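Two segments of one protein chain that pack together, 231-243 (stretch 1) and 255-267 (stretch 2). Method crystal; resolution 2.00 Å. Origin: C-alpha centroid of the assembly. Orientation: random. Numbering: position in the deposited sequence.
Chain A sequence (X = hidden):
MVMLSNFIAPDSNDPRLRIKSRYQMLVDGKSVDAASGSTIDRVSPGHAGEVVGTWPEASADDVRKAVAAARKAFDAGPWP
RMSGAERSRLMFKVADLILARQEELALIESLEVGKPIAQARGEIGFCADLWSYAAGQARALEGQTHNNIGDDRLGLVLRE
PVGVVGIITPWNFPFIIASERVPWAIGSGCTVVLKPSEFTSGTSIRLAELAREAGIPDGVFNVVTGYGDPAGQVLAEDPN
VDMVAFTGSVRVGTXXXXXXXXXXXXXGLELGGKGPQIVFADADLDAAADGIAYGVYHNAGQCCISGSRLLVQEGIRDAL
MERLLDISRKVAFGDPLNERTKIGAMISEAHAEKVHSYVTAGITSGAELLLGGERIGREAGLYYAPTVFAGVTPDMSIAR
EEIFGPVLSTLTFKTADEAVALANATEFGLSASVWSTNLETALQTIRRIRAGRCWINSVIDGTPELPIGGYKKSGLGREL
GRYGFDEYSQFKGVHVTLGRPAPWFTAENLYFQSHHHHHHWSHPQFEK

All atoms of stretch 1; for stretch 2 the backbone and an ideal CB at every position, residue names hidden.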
# COMPACT_ATOMS: atom_id res chain seq x y z
N ALA A 231 -28.90 10.34 24.29
CA ALA A 231 -27.50 10.20 23.82
C ALA A 231 -27.37 10.06 22.29
O ALA A 231 -26.62 10.80 21.65
CB ALA A 231 -26.82 9.04 24.52
N GLY A 232 -28.13 9.13 21.73
CA GLY A 232 -28.07 8.83 20.31
C GLY A 232 -28.41 10.01 19.42
O GLY A 232 -27.64 10.34 18.52
N GLN A 233 -29.53 10.66 19.68
CA GLN A 233 -29.90 11.90 18.97
C GLN A 233 -28.86 13.00 19.13
O GLN A 233 -28.51 13.66 18.15
CB GLN A 233 -31.28 12.43 19.41
CG GLN A 233 -32.43 11.57 18.93
CD GLN A 233 -33.77 12.31 18.86
OE1 GLN A 233 -34.14 13.07 19.77
NE2 GLN A 233 -34.51 12.06 17.77
N VAL A 234 -28.36 13.21 20.34
CA VAL A 234 -27.35 14.26 20.54
C VAL A 234 -26.10 13.98 19.72
O VAL A 234 -25.64 14.86 19.00
CB VAL A 234 -27.00 14.48 22.02
CG1 VAL A 234 -25.74 15.39 22.15
CG2 VAL A 234 -28.19 15.08 22.76
N LEU A 235 -25.56 12.77 19.81
CA LEU A 235 -24.34 12.42 19.03
C LEU A 235 -24.55 12.58 17.52
O LEU A 235 -23.67 13.08 16.82
CB LEU A 235 -23.83 11.02 19.39
CG LEU A 235 -23.26 10.93 20.81
CD1 LEU A 235 -22.94 9.48 21.16
CD2 LEU A 235 -22.04 11.84 21.01
N ALA A 236 -25.75 12.22 17.04
CA ALA A 236 -26.01 12.32 15.61
C ALA A 236 -26.38 13.74 15.13
O ALA A 236 -26.19 14.07 13.93
CB ALA A 236 -27.05 11.29 15.20
N GLU A 237 -26.87 14.60 16.03
CA GLU A 237 -27.15 15.99 15.60
C GLU A 237 -26.16 17.08 16.05
O GLU A 237 -26.09 18.13 15.42
CB GLU A 237 -28.63 16.40 15.79
CG GLU A 237 -29.27 15.96 17.08
CD GLU A 237 -30.80 16.21 17.13
OE1 GLU A 237 -31.57 15.54 16.39
OE2 GLU A 237 -31.22 17.05 17.96
N ASP A 238 -25.36 16.84 17.09
CA ASP A 238 -24.53 17.92 17.63
C ASP A 238 -23.51 18.42 16.59
O ASP A 238 -22.78 17.62 16.02
CB ASP A 238 -23.82 17.47 18.92
CG ASP A 238 -23.20 18.62 19.68
OD1 ASP A 238 -23.66 18.88 20.80
OD2 ASP A 238 -22.27 19.29 19.18
N PRO A 239 -23.44 19.74 16.35
CA PRO A 239 -22.47 20.30 15.39
C PRO A 239 -21.00 20.06 15.72
O PRO A 239 -20.16 20.17 14.82
CB PRO A 239 -22.74 21.81 15.45
CG PRO A 239 -24.13 21.93 15.96
CD PRO A 239 -24.35 20.77 16.89
N ASN A 240 -20.68 19.77 16.97
CA ASN A 240 -19.29 19.55 17.35
C ASN A 240 -18.87 18.06 17.25
O ASN A 240 -17.75 17.72 17.58
CB ASN A 240 -19.03 20.06 18.78
CG ASN A 240 -18.99 21.57 18.88
OD1 ASN A 240 -18.52 22.27 17.99
ND2 ASN A 240 -19.47 22.07 20.00
N VAL A 241 -19.79 17.20 16.82
CA VAL A 241 -19.45 15.81 16.49
C VAL A 241 -19.15 15.70 14.98
O VAL A 241 -19.90 16.25 14.15
CB VAL A 241 -20.58 14.86 16.88
CG1 VAL A 241 -20.21 13.41 16.46
CG2 VAL A 241 -20.83 14.94 18.40
N ASP A 242 -18.04 15.05 14.64
CA ASP A 242 -17.60 14.91 13.24
C ASP A 242 -18.05 13.60 12.59
O ASP A 242 -18.17 13.51 11.38
CB ASP A 242 -16.08 15.09 13.15
CG ASP A 242 -15.64 16.46 13.67
OD1 ASP A 242 -14.84 16.53 14.64
OD2 ASP A 242 -16.17 17.47 13.13
N MSE A 243 -18.34 12.61 13.41
CA MSE A 243 -18.66 11.28 12.96
C MSE A 243 -19.39 10.51 14.02
O MSE A 243 -19.08 10.64 15.20
CB MSE A 243 -17.35 10.53 12.64
CG MSE A 243 -17.59 9.11 12.18
SE MSE A 243 -15.90 8.36 11.47
CE MSE A 243 -16.65 6.57 11.06
N UNK A 255 -32.16 5.04 11.45
CA UNK A 255 -32.65 6.28 12.06
C UNK A 255 -31.51 7.24 12.39
O UNK A 255 -31.59 8.43 12.08
CB UNK A 255 -33.44 5.97 13.33
N UNK A 256 -30.44 6.74 13.03
CA UNK A 256 -29.28 7.59 13.32
C UNK A 256 -28.58 8.07 12.08
O UNK A 256 -28.12 9.19 12.04
CB UNK A 256 -28.28 6.84 14.20
N UNK A 257 -28.52 7.20 11.07
CA UNK A 257 -28.01 7.56 9.76
C UNK A 257 -28.78 8.72 9.14
O UNK A 257 -28.18 9.69 8.69
CB UNK A 257 -28.06 6.35 8.83
N UNK A 258 -30.11 8.66 9.15
CA UNK A 258 -30.87 9.76 8.54
C UNK A 258 -30.62 11.08 9.26
O UNK A 258 -30.45 12.13 8.61
CB UNK A 258 -32.37 9.44 8.55
N UNK A 259 -30.57 11.03 10.58
CA UNK A 259 -30.35 12.25 11.38
C UNK A 259 -28.98 12.84 11.07
O UNK A 259 -28.84 14.05 10.79
CB UNK A 259 -30.47 11.95 12.88
N UNK A 260 -27.96 11.97 11.09
CA UNK A 260 -26.59 12.38 10.76
C UNK A 260 -26.45 12.95 9.38
O UNK A 260 -25.66 13.87 9.15
CB UNK A 260 -25.64 11.19 10.90
N UNK A 261 -27.20 12.41 8.42
CA UNK A 261 -27.10 12.94 7.05
C UNK A 261 -27.56 14.40 6.97
O UNK A 261 -27.12 15.16 6.10
CB UNK A 261 -27.93 12.08 6.09
N UNK A 262 -28.43 14.80 7.90
CA UNK A 262 -28.91 16.21 7.91
C UNK A 262 -27.77 17.19 8.05
O UNK A 262 -27.87 18.32 7.60
CB UNK A 262 -29.91 16.43 9.05
N UNK A 263 -26.66 16.78 8.64
CA UNK A 263 -25.57 17.74 8.75
C UNK A 263 -24.29 17.29 8.09
O UNK A 263 -23.22 17.79 8.41
CB UNK A 263 -25.29 18.04 10.22
N UNK A 264 -24.40 16.37 7.12
CA UNK A 264 -23.22 15.83 6.40
C UNK A 264 -22.23 15.17 7.39
O UNK A 264 -21.01 15.26 7.25
CB UNK A 264 -22.52 16.94 5.62
N UNK A 265 -22.76 14.52 8.42
CA UNK A 265 -21.92 13.97 9.47
C UNK A 265 -21.48 12.60 8.98
O UNK A 265 -22.33 11.86 8.51
CB UNK A 265 -22.65 13.89 10.81
N UNK A 266 -20.18 12.26 9.04
CA UNK A 266 -19.76 10.92 8.61
C UNK A 266 -20.39 9.84 9.51
O UNK A 266 -20.60 10.06 10.69
CB UNK A 266 -18.23 10.81 8.63
N UNK A 267 -20.70 8.68 8.94
CA UNK A 267 -21.30 7.60 9.71
C UNK A 267 -20.60 6.27 9.37
O UNK A 267 -20.39 5.97 8.21
CB UNK A 267 -22.80 7.51 9.43

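Position 255 has nothing of stretch 1 within 5.5 Å of its ideal CB, so the contact scarcely constrains it; the residue is Lys255.

At 256 the CB points sideways, 4.7 Å from Ala236 CB, and Gly232 leaves room beyond it. A medium apolar chain of Leu, Ile or Met type would suit. The residue is Leu256, chi1 m and chi2 t: its CD2 comes 3.4 Å from Gly232 O and 4.0 Å from Ala236 CB.

Positions 257 and 258 offer no partner in stretch 1 and have ordinary helical angles; many residues would do. They are Gly257 and Glu258.

At 259 the CB points toward stretch 1, 4.2 Å from Ala236 CB and 5.1 Å from Glu237 OE1. An aliphatic chain could cover the alanine; a longer polar one might seek the carboxylate. Ile259 takes the first course, placing CG2 3.7 Å from Ala236 CB.

At 260 the CA lies 4.9 Å from that of Ala236. With the CB sideways, 4.2 Å from Ala236 O, a small residue fits naturally. Ala260 brings its CA 3.6 Å from Ala236 O.

At 261 the CB points away with nothing of stretch 1 within 5.5 Å, so most residues would suit; it is Ala261. Position 262 points toward stretch 1 but finds nothing within 5.5 Å of its ideal CB, so a long chain is tolerated: Arg262.

The CB at 263 points toward stretch 1, 5.3 Å from Glu237 O. A short polar chain, Ser, Thr or Asn, could work through water. Thr263 OG1 donates to water 1 (2.7 Å) and accepts from water 2 (2.7 Å); these waters donate in turn to Ala236 O (2.9 Å from water 1) and Glu237 O (2.5 Å from water 2).

Position 264 has positive phi (58°), which favours Gly or Asn, yet it is Val264, pointing away.

At 265 the CB is sideways, but Asp242 O, Ala236 O and Val241 O lie 4.5 to 4.9 Å from it. A long donor is called for, Lys or perhaps Arg. Lys265 NZ donates to Asp238 O (2.8 Å) and Val241 O (2.6 Å), the carbonyls of the first and last residues of a type I turn, although three of its chi angles fall between wells.

At 266, parallel bridge partner of Met243, the ideal CB is 4.0 Å from Met243 CG; a long chain could lie alongside. Arg266 does, with CD 3.7 Å from Met243 SE, while Arg266 N donates a weak hydrogen bond to Asp242 O (3.3 Å, angle 143°).

Position 267 points away; a beta-compatible residue suits, here Val267.

Stretch 2, residues 255-267: KLGEIAARTVKRV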
# COMPACT_ATOMS: atom_id res chain seq x y z
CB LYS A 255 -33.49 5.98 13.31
CG LYS A 255 -33.95 7.23 14.10
CD LYS A 255 -34.87 6.84 15.29
CE LYS A 255 -36.30 6.47 14.83
NZ LYS A 255 -36.43 5.11 14.18
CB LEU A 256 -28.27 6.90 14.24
CG LEU A 256 -28.76 6.75 15.69
CD1 LEU A 256 -27.64 6.08 16.44
CD2 LEU A 256 -29.11 8.10 16.35
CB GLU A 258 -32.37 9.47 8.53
CG GLU A 258 -32.74 8.03 8.21
CD GLU A 258 -34.23 7.77 8.38
OE1 GLU A 258 -35.03 8.68 8.06
OE2 GLU A 258 -34.59 6.65 8.80
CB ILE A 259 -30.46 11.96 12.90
CG1 ILE A 259 -31.91 11.64 13.26
CG2 ILE A 259 -29.89 13.13 13.71
CD1 ILE A 259 -32.09 10.90 14.59
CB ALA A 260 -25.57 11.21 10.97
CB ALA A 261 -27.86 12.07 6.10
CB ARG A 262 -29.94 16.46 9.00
CG ARG A 262 -31.15 15.63 8.86
CD ARG A 262 -32.13 15.84 10.00
NE ARG A 262 -33.13 14.78 9.96
CZ ARG A 262 -33.90 14.41 10.98
NH1 ARG A 262 -33.81 15.00 12.17
NH2 ARG A 262 -34.75 13.41 10.82
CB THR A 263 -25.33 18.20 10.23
OG1 THR A 263 -25.09 17.07 11.07
CG2 THR A 263 -26.57 19.00 10.76
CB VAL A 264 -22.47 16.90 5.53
CG1 VAL A 264 -21.67 16.23 4.41
CG2 VAL A 264 -23.44 17.88 4.90
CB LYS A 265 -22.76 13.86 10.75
CG LYS A 265 -22.00 14.20 12.02
CD LYS A 265 -22.87 14.06 13.28
CE LYS A 265 -23.33 15.41 13.77
NZ LYS A 265 -22.35 16.46 13.46
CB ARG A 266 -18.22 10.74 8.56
CG ARG A 266 -17.82 9.44 7.80
CD ARG A 266 -16.32 9.07 7.87
NE ARG A 266 -15.48 10.05 7.20
CZ ARG A 266 -14.15 10.00 7.16
NH1 ARG A 266 -13.49 9.00 7.76
NH2 ARG A 266 -13.47 10.95 6.52
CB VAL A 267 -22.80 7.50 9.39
CG1 VAL A 267 -23.43 6.41 10.17
CG2 VAL A 267 -23.51 8.84 9.73
O HOH W 1 -27.30 15.91 11.97
O HOH W 2 -24.61 18.37 13.44
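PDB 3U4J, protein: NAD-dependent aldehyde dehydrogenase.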